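Local atomic coordinates of probable leucine/isoleucine/valine-binding protein (Rhodopirellula baltica, PDB entry 4KV7), a protein that probably binds leucine, isoleucine, valine or a related small ligand as the periplasmic solute-binding component of a transport system. Residues 68-74 and 96-101; 77-81 and 104-110; 158-164 and 217-223; 244-249 and 266-272; 316-320 and 329-333. The protein carries 1 engineered substitution. Where two conformers were deposited one is given. Residue numbers count along the deposited sequence, not the author numbering.

Contact 1 (68-74 and 96-101); sequences YEPARTA and PTAITA. With FMT (formic acid), chain B.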
# COMPACT_ATOMS: atom_id res chain seq x y z
N TYR A 68 2.89 -11.86 6.46
CA TYR A 68 1.51 -11.42 6.21
C TYR A 68 0.53 -12.31 6.98
O TYR A 68 -0.54 -12.67 6.49
CB TYR A 68 1.23 -11.37 4.70
CG TYR A 68 -0.07 -10.70 4.25
CD1 TYR A 68 -0.58 -9.56 4.86
CD2 TYR A 68 -0.76 -11.22 3.16
CE1 TYR A 68 -1.75 -8.97 4.40
CE2 TYR A 68 -1.91 -10.63 2.69
CZ TYR A 68 -2.41 -9.51 3.32
OH TYR A 68 -3.57 -8.95 2.84
N GLU A 69 0.90 -12.64 8.22
CA GLU A 69 0.05 -13.41 9.11
C GLU A 69 -0.06 -12.75 10.48
O GLU A 69 0.93 -12.61 11.20
CB GLU A 69 0.59 -14.84 9.25
CG GLU A 69 0.36 -15.68 8.00
CD GLU A 69 -1.11 -15.91 7.69
OE1 GLU A 69 -1.99 -15.68 8.57
OE2 GLU A 69 -1.42 -16.32 6.55
N PRO A 70 -1.29 -12.36 10.86
CA PRO A 70 -1.49 -11.68 12.15
C PRO A 70 -0.98 -12.45 13.36
O PRO A 70 -0.58 -11.82 14.34
CB PRO A 70 -3.01 -11.51 12.22
CG PRO A 70 -3.43 -11.40 10.79
CD PRO A 70 -2.51 -12.35 10.04
N ALA A 71 -0.98 -13.78 13.31
CA ALA A 71 -0.45 -14.58 14.41
C ALA A 71 1.02 -14.29 14.67
O ALA A 71 1.50 -14.44 15.80
CB ALA A 71 -0.65 -16.08 14.15
N ARG A 72 1.75 -13.88 13.64
CA ARG A 72 3.14 -13.50 13.80
C ARG A 72 3.31 -12.01 14.06
O ARG A 72 4.27 -11.60 14.72
CB ARG A 72 3.97 -13.94 12.59
CG ARG A 72 4.03 -15.46 12.47
CD ARG A 72 4.48 -15.91 11.10
NE ARG A 72 5.86 -15.53 10.81
CZ ARG A 72 6.47 -15.76 9.65
NH1 ARG A 72 5.82 -16.36 8.66
NH2 ARG A 72 7.73 -15.39 9.48
N THR A 73 2.37 -11.20 13.57
CA THR A 73 2.41 -9.77 13.80
C THR A 73 2.39 -9.44 15.29
O THR A 73 3.13 -8.58 15.74
CB THR A 73 1.22 -9.07 13.13
OG1 THR A 73 1.17 -9.44 11.75
CG2 THR A 73 1.34 -7.55 13.24
N ALA A 74 1.53 -10.12 16.05
CA ALA A 74 1.39 -9.78 17.46
C ALA A 74 2.69 -9.91 18.26
O ALA A 74 3.12 -8.93 18.88
CB ALA A 74 0.24 -10.58 18.10
N PRO A 96 -5.36 -7.23 7.87
CA PRO A 96 -5.55 -8.06 9.07
C PRO A 96 -4.36 -7.98 10.03
O PRO A 96 -4.54 -8.08 11.25
CB PRO A 96 -5.72 -9.47 8.49
CG PRO A 96 -5.14 -9.40 7.09
CD PRO A 96 -5.45 -8.02 6.63
N THR A 97 -3.16 -7.80 9.48
CA THR A 97 -1.97 -7.58 10.31
C THR A 97 -2.08 -6.25 11.07
O THR A 97 -1.87 -6.22 12.29
CB THR A 97 -0.73 -7.62 9.45
OG1 THR A 97 -0.97 -6.76 8.33
CG2 THR A 97 -0.43 -9.04 8.96
N ALA A 98 -2.43 -5.15 10.40
CA ALA A 98 -2.59 -3.87 11.08
C ALA A 98 -3.65 -3.94 12.18
O ALA A 98 -3.49 -3.33 13.24
CB ALA A 98 -2.94 -2.76 10.09
N ILE A 99 -4.73 -4.67 11.93
CA ILE A 99 -5.79 -4.75 12.92
C ILE A 99 -5.29 -5.40 14.22
O ILE A 99 -5.68 -5.00 15.32
CB ILE A 99 -7.04 -5.41 12.31
CG1 ILE A 99 -7.70 -4.43 11.34
CG2 ILE A 99 -8.00 -5.85 13.40
CD1 ILE A 99 -8.73 -5.05 10.43
N THR A 100 -4.39 -6.37 14.09
CA THR A 100 -3.69 -6.95 15.24
C THR A 100 -2.64 -6.00 15.84
O THR A 100 -2.48 -5.92 17.06
CB THR A 100 -3.04 -8.28 14.82
OG1 THR A 100 -4.08 -9.20 14.44
CG2 THR A 100 -2.20 -8.87 15.94
N ALA A 101 -1.92 -5.29 14.98
CA ALA A 101 -0.80 -4.47 15.42
C ALA A 101 -1.22 -3.20 16.13
O ALA A 101 -0.58 -2.78 17.10
CB ALA A 101 0.06 -4.13 14.24
C FMT B . -4.23 -5.58 2.73
O1 FMT B . -4.56 -4.41 2.96
O2 FMT B . -4.12 -6.47 3.58

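Contact 2 (77-81 and 104-110); sequences MHRLT and IAQQTKT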
# COMPACT_ATOMS: atom_id res chain seq x y z
N MSE A 77 5.18 -7.20 17.23
CA MSE A 77 4.84 -5.86 17.70
C MSE A 77 5.17 -5.70 19.18
O MSE A 77 5.62 -4.64 19.61
CB MSE A 77 3.38 -5.54 17.44
CG MSE A 77 3.07 -5.31 15.95
SE MSE A 77 3.87 -3.68 15.24
CE MSE A 77 2.98 -2.43 16.49
N HIS A 78 4.95 -6.75 19.96
CA HIS A 78 5.33 -6.70 21.36
C HIS A 78 6.85 -6.52 21.50
O HIS A 78 7.30 -5.71 22.30
CB HIS A 78 4.85 -7.94 22.12
CG HIS A 78 3.37 -7.92 22.40
ND1 HIS A 78 2.78 -6.96 23.18
CD2 HIS A 78 2.38 -8.75 22.00
CE1 HIS A 78 1.48 -7.18 23.25
NE2 HIS A 78 1.21 -8.27 22.55
N ARG A 79 7.62 -7.24 20.69
CA ARG A 79 9.07 -7.11 20.75
C ARG A 79 9.54 -5.73 20.31
O ARG A 79 10.41 -5.13 20.95
CB ARG A 79 9.76 -8.22 19.93
CG ARG A 79 9.57 -9.62 20.50
CD ARG A 79 10.78 -10.53 20.24
NE ARG A 79 11.12 -10.62 18.82
CZ ARG A 79 10.56 -11.47 17.96
NH1 ARG A 79 9.61 -12.29 18.37
NH2 ARG A 79 10.95 -11.48 16.69
N LEU A 80 8.94 -5.20 19.24
CA LEU A 80 9.34 -3.89 18.73
C LEU A 80 9.05 -2.78 19.74
O LEU A 80 9.87 -1.89 19.94
CB LEU A 80 8.63 -3.59 17.41
CG LEU A 80 9.07 -4.45 16.22
CD1 LEU A 80 8.12 -4.25 15.06
CD2 LEU A 80 10.49 -4.11 15.83
N THR A 81 7.89 -2.85 20.38
CA THR A 81 7.48 -1.77 21.29
C THR A 81 8.05 -1.93 22.70
O THR A 81 8.30 -0.95 23.39
CB THR A 81 5.94 -1.64 21.38
OG1 THR A 81 5.38 -2.89 21.80
CG2 THR A 81 5.36 -1.25 20.04
N ILE A 104 -1.58 -2.69 19.95
CA ILE A 104 -0.30 -2.76 20.63
C ILE A 104 0.44 -1.42 20.51
O ILE A 104 1.00 -0.92 21.48
CB ILE A 104 0.54 -3.94 20.10
CG1 ILE A 104 -0.21 -5.25 20.34
CG2 ILE A 104 1.90 -3.97 20.78
CD1 ILE A 104 0.35 -6.45 19.59
N ALA A 105 0.39 -0.82 19.33
CA ALA A 105 0.95 0.51 19.13
C ALA A 105 0.23 1.53 20.02
O ALA A 105 0.87 2.36 20.67
CB ALA A 105 0.88 0.92 17.67
N GLN A 106 -1.09 1.46 20.07
CA GLN A 106 -1.87 2.38 20.88
C GLN A 106 -1.55 2.28 22.36
O GLN A 106 -1.35 3.29 23.04
CB GLN A 106 -3.36 2.17 20.65
CG GLN A 106 -3.83 2.62 19.29
CD GLN A 106 -5.26 2.21 19.02
OE1 GLN A 106 -5.78 1.29 19.64
NE2 GLN A 106 -5.89 2.90 18.09
N GLN A 107 -1.50 1.05 22.88
CA GLN A 107 -1.26 0.88 24.31
C GLN A 107 0.14 1.30 24.73
O GLN A 107 0.35 1.69 25.87
CB GLN A 107 -1.62 -0.54 24.79
CG GLN A 107 -0.84 -1.68 24.18
CD GLN A 107 -1.62 -2.99 24.25
OE1 GLN A 107 -2.85 -2.99 24.35
NE2 GLN A 107 -0.91 -4.11 24.19
N THR A 108 1.08 1.26 23.79
CA THR A 108 2.44 1.70 24.08
C THR A 108 2.70 3.13 23.59
O THR A 108 3.83 3.63 23.70
CB THR A 108 3.49 0.76 23.47
OG1 THR A 108 3.31 0.69 22.05
CG2 THR A 108 3.35 -0.64 24.06
N LYS A 109 1.66 3.76 23.07
CA LYS A 109 1.74 5.14 22.56
C LYS A 109 2.83 5.29 21.49
O LYS A 109 3.55 6.28 21.45
CB LYS A 109 1.92 6.13 23.71
CG LYS A 109 0.78 6.07 24.70
CD LYS A 109 0.88 7.16 25.75
CE LYS A 109 -0.25 7.05 26.77
NZ LYS A 109 -1.58 7.31 26.17
N THR A 110 2.93 4.28 20.63
CA THR A 110 3.93 4.26 19.57
C THR A 110 3.29 4.65 18.25
O THR A 110 2.34 4.00 17.82
CB THR A 110 4.51 2.83 19.41
OG1 THR A 110 5.04 2.37 20.66
CG2 THR A 110 5.61 2.81 18.36

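Contact 3 (158-164 and 217-223); sequences EIGFFTQ and PKAVIMV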
# COMPACT_ATOMS: atom_id res chain seq x y z
N GLU A 158 -22.80 -4.99 -13.60
CA GLU A 158 -21.80 -5.72 -14.36
C GLU A 158 -20.40 -5.62 -13.75
O GLU A 158 -19.42 -6.10 -14.33
CB GLU A 158 -21.75 -5.21 -15.81
CG GLU A 158 -23.00 -5.54 -16.60
CD GLU A 158 -23.09 -4.81 -17.93
OE1 GLU A 158 -22.43 -3.77 -18.10
OE2 GLU A 158 -23.85 -5.27 -18.80
N ILE A 159 -20.31 -5.01 -12.57
CA ILE A 159 -19.04 -4.87 -11.87
C ILE A 159 -18.95 -5.92 -10.77
O ILE A 159 -19.74 -5.91 -9.82
CB ILE A 159 -18.87 -3.47 -11.26
CG1 ILE A 159 -18.94 -2.40 -12.35
CG2 ILE A 159 -17.55 -3.36 -10.50
CD1 ILE A 159 -19.04 -0.99 -11.80
N GLY A 160 -17.98 -6.82 -10.91
CA GLY A 160 -17.77 -7.89 -9.94
C GLY A 160 -16.50 -7.71 -9.13
O GLY A 160 -15.67 -6.85 -9.43
N PHE A 161 -16.35 -8.54 -8.11
CA PHE A 161 -15.24 -8.43 -7.17
C PHE A 161 -14.62 -9.79 -6.93
O PHE A 161 -15.32 -10.78 -6.79
CB PHE A 161 -15.72 -7.83 -5.86
CG PHE A 161 -16.22 -6.43 -6.01
CD1 PHE A 161 -17.51 -6.17 -6.45
CD2 PHE A 161 -15.37 -5.37 -5.77
CE1 PHE A 161 -17.95 -4.87 -6.63
CE2 PHE A 161 -15.80 -4.06 -5.96
CZ PHE A 161 -17.09 -3.82 -6.39
N PHE A 162 -13.29 -9.80 -6.86
CA PHE A 162 -12.52 -10.99 -6.48
C PHE A 162 -11.66 -10.56 -5.32
O PHE A 162 -10.77 -9.72 -5.49
CB PHE A 162 -11.64 -11.46 -7.63
CG PHE A 162 -10.76 -12.62 -7.27
CD1 PHE A 162 -11.30 -13.89 -7.12
CD2 PHE A 162 -9.40 -12.44 -7.07
CE1 PHE A 162 -10.48 -14.96 -6.77
CE2 PHE A 162 -8.58 -13.50 -6.72
CZ PHE A 162 -9.13 -14.76 -6.57
N THR A 163 -11.95 -11.07 -4.12
CA THR A 163 -11.31 -10.51 -2.94
C THR A 163 -10.82 -11.55 -1.95
O THR A 163 -11.36 -12.65 -1.86
CB THR A 163 -12.22 -9.51 -2.16
OG1 THR A 163 -13.14 -10.22 -1.33
CG2 THR A 163 -12.98 -8.58 -3.10
N GLN A 164 -9.83 -11.17 -1.17
CA GLN A 164 -9.29 -12.01 -0.12
C GLN A 164 -10.34 -12.16 0.97
O GLN A 164 -11.02 -11.18 1.33
CB GLN A 164 -8.03 -11.36 0.42
CG GLN A 164 -7.16 -12.25 1.27
CD GLN A 164 -5.81 -11.61 1.41
OE1 GLN A 164 -5.02 -11.61 0.46
NE2 GLN A 164 -5.54 -11.01 2.57
N PRO A 217 -19.97 -10.71 -15.13
CA PRO A 217 -19.28 -9.43 -14.95
C PRO A 217 -18.47 -9.02 -16.17
O PRO A 217 -17.84 -9.86 -16.82
CB PRO A 217 -18.34 -9.71 -13.77
CG PRO A 217 -18.94 -10.85 -13.05
CD PRO A 217 -19.56 -11.71 -14.12
N LYS A 218 -18.51 -7.72 -16.49
CA LYS A 218 -17.67 -7.16 -17.54
C LYS A 218 -16.40 -6.57 -16.97
O LYS A 218 -15.44 -6.33 -17.71
CB LYS A 218 -18.42 -6.11 -18.35
CG LYS A 218 -19.51 -6.70 -19.22
CD LYS A 218 -20.20 -5.65 -20.07
CE LYS A 218 -21.08 -6.29 -21.14
NZ LYS A 218 -22.05 -7.26 -20.58
N ALA A 219 -16.39 -6.35 -15.66
CA ALA A 219 -15.22 -5.82 -14.98
C ALA A 219 -15.10 -6.58 -13.68
O ALA A 219 -16.11 -6.85 -13.02
CB ALA A 219 -15.39 -4.33 -14.70
N VAL A 220 -13.87 -6.91 -13.31
CA VAL A 220 -13.60 -7.56 -12.04
C VAL A 220 -12.55 -6.77 -11.29
O VAL A 220 -11.41 -6.63 -11.74
CB VAL A 220 -13.13 -9.02 -12.22
CG1 VAL A 220 -12.75 -9.63 -10.88
CG2 VAL A 220 -14.21 -9.85 -12.89
N ILE A 221 -12.95 -6.23 -10.14
CA ILE A 221 -12.07 -5.50 -9.24
C ILE A 221 -11.43 -6.50 -8.29
O ILE A 221 -12.12 -7.23 -7.56
CB ILE A 221 -12.85 -4.39 -8.49
CG1 ILE A 221 -13.27 -3.30 -9.49
CG2 ILE A 221 -12.01 -3.79 -7.38
CD1 ILE A 221 -14.27 -2.27 -8.96
N MSE A 222 -10.11 -6.53 -8.31
CA MSE A 222 -9.33 -7.50 -7.54
C MSE A 222 -8.76 -6.87 -6.28
O MSE A 222 -7.93 -5.95 -6.35
CB MSE A 222 -8.20 -8.08 -8.40
CG MSE A 222 -8.71 -8.72 -9.68
SE MSE A 222 -7.36 -9.64 -10.73
CE MSE A 222 -6.11 -8.17 -10.92
N VAL A 223 -9.22 -7.37 -5.15
CA VAL A 223 -8.76 -6.91 -3.84
C VAL A 223 -8.02 -8.09 -3.22
O VAL A 223 -8.55 -8.82 -2.38
CB VAL A 223 -9.95 -6.43 -2.96
CG1 VAL A 223 -9.43 -5.79 -1.69
CG2 VAL A 223 -10.86 -5.45 -3.72
O HOH W 1 -24.50 -7.77 -19.39

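Contact 4 (244-249 and 266-272); sequences QFLAVS and GIVATQV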
# COMPACT_ATOMS: atom_id res chain seq x y z
N GLN A 244 -12.64 -6.90 -18.05
CA GLN A 244 -11.61 -5.95 -17.66
C GLN A 244 -11.24 -6.22 -16.21
O GLN A 244 -12.09 -6.13 -15.32
CB GLN A 244 -12.14 -4.52 -17.79
CG GLN A 244 -11.18 -3.46 -17.28
CD GLN A 244 -9.92 -3.37 -18.12
OE1 GLN A 244 -9.98 -3.01 -19.29
NE2 GLN A 244 -8.77 -3.66 -17.52
N PHE A 245 -9.98 -6.55 -15.96
CA PHE A 245 -9.49 -6.74 -14.60
C PHE A 245 -8.91 -5.43 -14.09
O PHE A 245 -8.21 -4.73 -14.82
CB PHE A 245 -8.42 -7.84 -14.55
CG PHE A 245 -8.97 -9.22 -14.77
CD1 PHE A 245 -9.70 -9.84 -13.77
CD2 PHE A 245 -8.77 -9.89 -15.97
CE1 PHE A 245 -10.21 -11.11 -13.95
CE2 PHE A 245 -9.27 -11.16 -16.15
CZ PHE A 245 -10.00 -11.77 -15.14
N LEU A 246 -9.21 -5.11 -12.84
CA LEU A 246 -8.66 -3.92 -12.20
C LEU A 246 -8.09 -4.30 -10.84
O LEU A 246 -8.80 -4.85 -10.00
CB LEU A 246 -9.72 -2.84 -11.98
CG LEU A 246 -10.46 -2.37 -13.23
CD1 LEU A 246 -11.77 -3.14 -13.45
CD2 LEU A 246 -10.73 -0.87 -13.16
N ALA A 247 -6.82 -3.99 -10.61
CA ALA A 247 -6.13 -4.36 -9.38
C ALA A 247 -5.98 -3.14 -8.49
O ALA A 247 -5.55 -2.08 -8.94
CB ALA A 247 -4.76 -4.92 -9.71
N VAL A 248 -6.30 -3.29 -7.21
CA VAL A 248 -5.99 -2.21 -6.27
C VAL A 248 -4.49 -2.17 -6.01
O VAL A 248 -3.74 -3.11 -6.35
CB VAL A 248 -6.78 -2.31 -4.94
CG1 VAL A 248 -8.28 -2.24 -5.20
CG2 VAL A 248 -6.41 -3.55 -4.15
N SER A 249 -4.05 -1.10 -5.36
CA SER A 249 -2.64 -0.85 -5.09
C SER A 249 -1.91 -2.03 -4.44
O SER A 249 -0.78 -2.37 -4.81
CB SER A 249 -2.53 0.38 -4.20
OG SER A 249 -3.26 0.16 -3.01
N GLY A 266 -3.21 -5.01 -20.56
CA GLY A 266 -4.58 -4.53 -20.53
C GLY A 266 -5.16 -4.39 -19.13
O GLY A 266 -6.20 -3.76 -18.96
N ILE A 267 -4.49 -4.95 -18.13
CA ILE A 267 -4.94 -4.80 -16.75
C ILE A 267 -4.74 -3.36 -16.29
O ILE A 267 -3.72 -2.74 -16.58
CB ILE A 267 -4.17 -5.75 -15.82
CG1 ILE A 267 -4.51 -7.20 -16.16
CG2 ILE A 267 -4.51 -5.48 -14.36
CD1 ILE A 267 -3.71 -8.20 -15.36
N VAL A 268 -5.72 -2.82 -15.57
CA VAL A 268 -5.61 -1.50 -14.97
C VAL A 268 -5.36 -1.68 -13.49
O VAL A 268 -5.98 -2.54 -12.86
CB VAL A 268 -6.89 -0.67 -15.21
CG1 VAL A 268 -6.89 0.61 -14.40
CG2 VAL A 268 -7.05 -0.37 -16.70
N ALA A 269 -4.44 -0.91 -12.93
CA ALA A 269 -4.13 -1.03 -11.51
C ALA A 269 -4.02 0.36 -10.90
O ALA A 269 -3.25 1.20 -11.38
CB ALA A 269 -2.82 -1.82 -11.29
N THR A 270 -4.78 0.61 -9.84
CA THR A 270 -4.72 1.91 -9.19
C THR A 270 -3.56 1.95 -8.20
O THR A 270 -3.38 1.03 -7.40
CB THR A 270 -6.04 2.25 -8.47
OG1 THR A 270 -6.49 1.14 -7.70
CG2 THR A 270 -7.12 2.60 -9.48
N GLN A 271 -2.79 3.03 -8.25
CA GLN A 271 -1.67 3.23 -7.35
C GLN A 271 -1.90 4.41 -6.42
O GLN A 271 -2.68 5.32 -6.73
CB GLN A 271 -0.38 3.46 -8.15
CG GLN A 271 -0.10 2.39 -9.20
CD GLN A 271 -0.12 0.99 -8.64
OE1 GLN A 271 0.50 0.71 -7.62
NE2 GLN A 271 -0.84 0.10 -9.31
N VAL A 272 -1.21 4.39 -5.29
CA VAL A 272 -1.27 5.47 -4.32
C VAL A 272 -0.03 6.36 -4.37
O VAL A 272 0.17 7.22 -3.51
CB VAL A 272 -1.49 4.93 -2.89
CG1 VAL A 272 -2.83 4.20 -2.80
CG2 VAL A 272 -0.34 4.01 -2.48
O HOH W 2 -7.74 -1.99 -20.50
O HOH W 3 -1.34 -2.46 -7.83
O HOH W 4 1.62 -1.76 -7.09

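Contact 5 (316-320 and 329-333); sequences AVTSI and IAAAL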
# COMPACT_ATOMS: atom_id res chain seq x y z
N ALA A 316 9.70 15.02 9.26
CA ALA A 316 9.14 15.24 10.59
C ALA A 316 10.23 15.24 11.66
O ALA A 316 10.26 16.11 12.53
CB ALA A 316 8.07 14.20 10.91
N VAL A 317 11.12 14.26 11.62
CA VAL A 317 12.18 14.18 12.63
C VAL A 317 13.08 15.41 12.60
O VAL A 317 13.46 15.94 13.65
CB VAL A 317 13.00 12.87 12.49
CG1 VAL A 317 14.20 12.89 13.42
CG2 VAL A 317 12.12 11.67 12.77
N THR A 318 13.39 15.92 11.40
CA THR A 318 14.24 17.10 11.24
C THR A 318 13.67 18.32 11.96
O THR A 318 14.41 19.18 12.44
CB THR A 318 14.43 17.44 9.74
OG1 THR A 318 15.08 16.35 9.08
CG2 THR A 318 15.28 18.69 9.56
N SER A 319 12.34 18.37 12.05
CA SER A 319 11.66 19.52 12.64
C SER A 319 11.67 19.52 14.16
O SER A 319 11.36 20.54 14.78
CB SER A 319 10.21 19.58 12.16
OG SER A 319 9.41 18.62 12.82
N ILE A 320 12.02 18.40 14.76
CA ILE A 320 11.93 18.28 16.21
C ILE A 320 13.01 19.09 16.89
O ILE A 320 14.18 19.01 16.53
CB ILE A 320 12.03 16.81 16.67
CG1 ILE A 320 10.82 16.01 16.17
CG2 ILE A 320 12.10 16.72 18.20
CD1 ILE A 320 10.91 14.52 16.42
N ILE A 329 7.68 12.53 17.99
CA ILE A 329 7.49 12.12 16.61
C ILE A 329 6.01 12.23 16.20
O ILE A 329 5.70 12.74 15.13
CB ILE A 329 8.05 10.73 16.32
CG1 ILE A 329 9.58 10.81 16.30
CG2 ILE A 329 7.52 10.17 15.00
CD1 ILE A 329 10.27 9.48 16.21
N ALA A 330 5.12 11.78 17.08
CA ALA A 330 3.69 11.90 16.82
C ALA A 330 3.33 13.38 16.60
O ALA A 330 2.62 13.72 15.66
CB ALA A 330 2.89 11.31 17.97
N ALA A 331 3.84 14.25 17.47
CA ALA A 331 3.58 15.68 17.36
C ALA A 331 4.17 16.25 16.07
O ALA A 331 3.54 17.06 15.40
CB ALA A 331 4.11 16.42 18.58
N ALA A 332 5.39 15.84 15.73
CA ALA A 332 6.06 16.38 14.55
C ALA A 332 5.34 16.00 13.26
O ALA A 332 5.28 16.78 12.31
CB ALA A 332 7.50 15.93 14.50
N LEU A 333 4.81 14.79 13.20
CA LEU A 333 4.03 14.36 12.05
C LEU A 333 2.79 15.25 11.89
O LEU A 333 2.47 15.69 10.79
CB LEU A 333 3.65 12.89 12.16
CG LEU A 333 4.80 11.90 11.92
CD1 LEU A 333 4.42 10.51 12.41
CD2 LEU A 333 5.19 11.87 10.44
O HOH W 5 6.89 18.71 11.57

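Contact 1 (68-74 and 96-101)
Y68, in the turn before helix 70-81, runs its side chain past the start of helix 95-107. Its ring atom CD1 lies 4.1 Å from T97 CG2, and Y68 OH donates a 2.6 Å hydrogen bond to O2 of formic acid; T95 and Y138 also bind it. E69 follows as N-cap, its backbone N 3.9 Å from T97 CG2, while its carboxylate turns to R198 and N199. P70 opens the helix and wedges against the first turn of the partner: its CG is 3.5 Å from P96 O and 3.8 Å from P96 CB, and its CB is 3.4 Å from T100 OG1. The two helices belong to one lobe of a type I periplasmic binding protein fold; the axes of 70-74 and 96-101 approach to 8.5 Å, 32° from parallel, and their N-terminal ends lie toward the other lobe, where P96 touches Y168 and Y68 OH bonds to Q164, consistent with a place at the cleft. T73 points its CA-CB bond at the neighbour; its OG1 sits 3.2 Å from T97 CG2 while hydrogen-bonded to D66, and its CG2 meets A101 CB at 3.8 Å. A74 CB is 3.7 Å from T100 CG2.

Contact 2 (77-81 and 104-110)
This is a mostly apolar helix-to-helix contact, made where the last turns of helices 70-81 and 95-107 lie side by side, far from the cleft end of the pair. I104 has the largest area buried by the contact, 85 Å². Its CD1 rests 3.8 Å from M77 CB and sits over the face of the H78 imidazole, 3.9 Å from the ring centroid and 23° off the normal, a CH-pi contact; at the ring edge, H78 CE1 is 4.0 Å from Q107 NE2. Deeper in, the selenomethionine methyl M77 CE touches A105 CB at 4.1 Å, and this side chain also reaches V89 and N92. T81 closes the last turn. Its OG1, bonded to M77 O (2.8 Å), also touches I104 CG2 at 3.8 Å, and its CG2 is 3.5 Å from T108 OG1 and 3.7 Å from T110 OG1. Those two hydroxyls are themselves bonded, T110 OG1 donating to T108 OG1 over 2.8 Å. K109 is the first residue to leave helical angles; its positive phi accompanies the bonds from K109 N to Q106 O (3.0 Å) and T110 N to A105 O (2.8 Å): a Schellman motif, turning the chain toward strand 112-113 of a beta-alpha-beta unit.

Contact 3 (158-164 and 217-223)
P217 brings segment 217-223 alongside 158-164, its CA 3.4 Å from E158 O and its CB 4.1 Å from G160 N. Its ring leaves little room: a CB on G160 would lie 3.1 Å from P217 CG, so glycine suits that position. K218 is fixed twice to E158, through N to E158 O (2.8 Å) and through a salt bridge from NZ to E158 OE2 (3.2 Å), with a water bridging the same two charged atoms; E158 OE1 turns instead to K155 N. At A219 the parallel ladder begins, with a weak 3.3 Å bond from A219 N to E158 O and a straight one from G160 N to A219 O (2.8 Å). Strands 159-164 and 219-223 are neighbours in the mainly parallel sheet of one lobe, a Rossmann-like alpha/beta core with helices on both faces. V220 CG1 packs on F162 CB (3.9 Å) on the side covered by helix 226-238. I221, on the side of helix 138-151, sets CD1 3.8 Å from both I159 CG2 and F161 CE2, while its backbone bonds to G160 O and F162 N, each at 2.9 Å. M222 sends its side chain off toward C229 and I233. V223 ends the ladder, its N bonded to F162 O (2.8 Å), its O to Q164 N (2.9 Å), and its CB 3.7 Å from T163 CG2.

Contact 4 (244-249 and 266-272)
Q244 folds its carboxamide over the start of segment 266-272, NE2 lying 3.8 Å from V268 CG2 and donating to G266 O at 2.9 Å and to F245 O at 3.0 Å. A water reinforces the link, giving hydrogen bonds to Q244 OE1 (2.7 Å) and G266 O (2.8 Å). G266 has a positive phi at which a side chain would jam against the preceding carbonyl. Beyond this turn the strands pair in parallel: V268 N bonds to F245 O (3.2 Å), A247 N to V268 O (2.8 Å) and T270 N to A247 O (2.9 Å). L246 CD2 and V268 CG1 meet at 4.3 Å on the face toward M145, and A247 CB and A269 CB at 4.0 Å on the other. The pairing lapses after A247; S249 N is 3.0 Å from T270 O, but at an angle too poor for a bond. Instead, the hydroxyls of S249 and T270 both bind the carboxylate of E141, and a water accepts from Q271 NE2 (3.0 Å) while lying 2.9 Å from V248 O. With helix 253-260 between them in sequence, strands 244-247 and 268-271 form a classic beta-alpha-beta crossover unit of the alpha/beta lobe.

Contact 5 (316-320 and 329-333)
A332 and A316, the two residues most deeply covered here, face each other across the junction of helices 301-319 and 326-335. Their CA atoms are only 5.1 Å apart, a spacing that small side chains permit: A332 CB lies 3.4 Å from A316 O and 4.0 Å from A316 CB. Around the A332 methyl, I320 CG1 (3.7 Å) and S319 OG (3.7 Å) complete a shallow socket built by the end of the first helix, and the same A316 CB also touches L333 CD2 at 3.7 Å. The same place is also bridged by polar groups. S319 OG donates to A316 O over 2.7 Å, closing the last turn, and a water donates both to S319 OG (2.8 Å) and to A332 O (2.6 Å), linking the S319 hydroxyl to the A332 carbonyl without a direct bond between the segments. I329, one turn before A332, adds a further 43 Å²: its CG1 is 3.9 Å from I320 CD1 and 4.4 Å from V317 CG2. I329 also reaches F20, and V317 reaches L18, so strand 16-24 lies beneath this edge of the pair. Successive helices linked by a short loop thus pack on the strand that opens the first lobe, as expected of a type I periplasmic binding protein, whose chain crosses between lobes and returns to add late helices to the N-terminal one.

In the fold
The five contacts fall into the two lobes of the binding protein. Contacts 1 and 2 are successive parts of one helix pair, centres 13 Å apart, with M77 CE reaching A101 O at 3.6 Å. Contact 5 belongs to the same lobe, its centre 19 Å from that of contact 2. In the other lobe contacts 3 and 4 share a sheet, joined by V220 N to Q244 O (2.8 Å) and M222 N to L246 O (2.7 Å), both probable hydrogen bonds. Contacts 1 and 3, centres 26 Å apart, meet across the cleft: Y68 OH and Q164 NE2 are 2.9 Å apart, a probable hydrogen bond, beside the formic acid, which probably comes from the crystallisation liquor but may mark the ligand pocket.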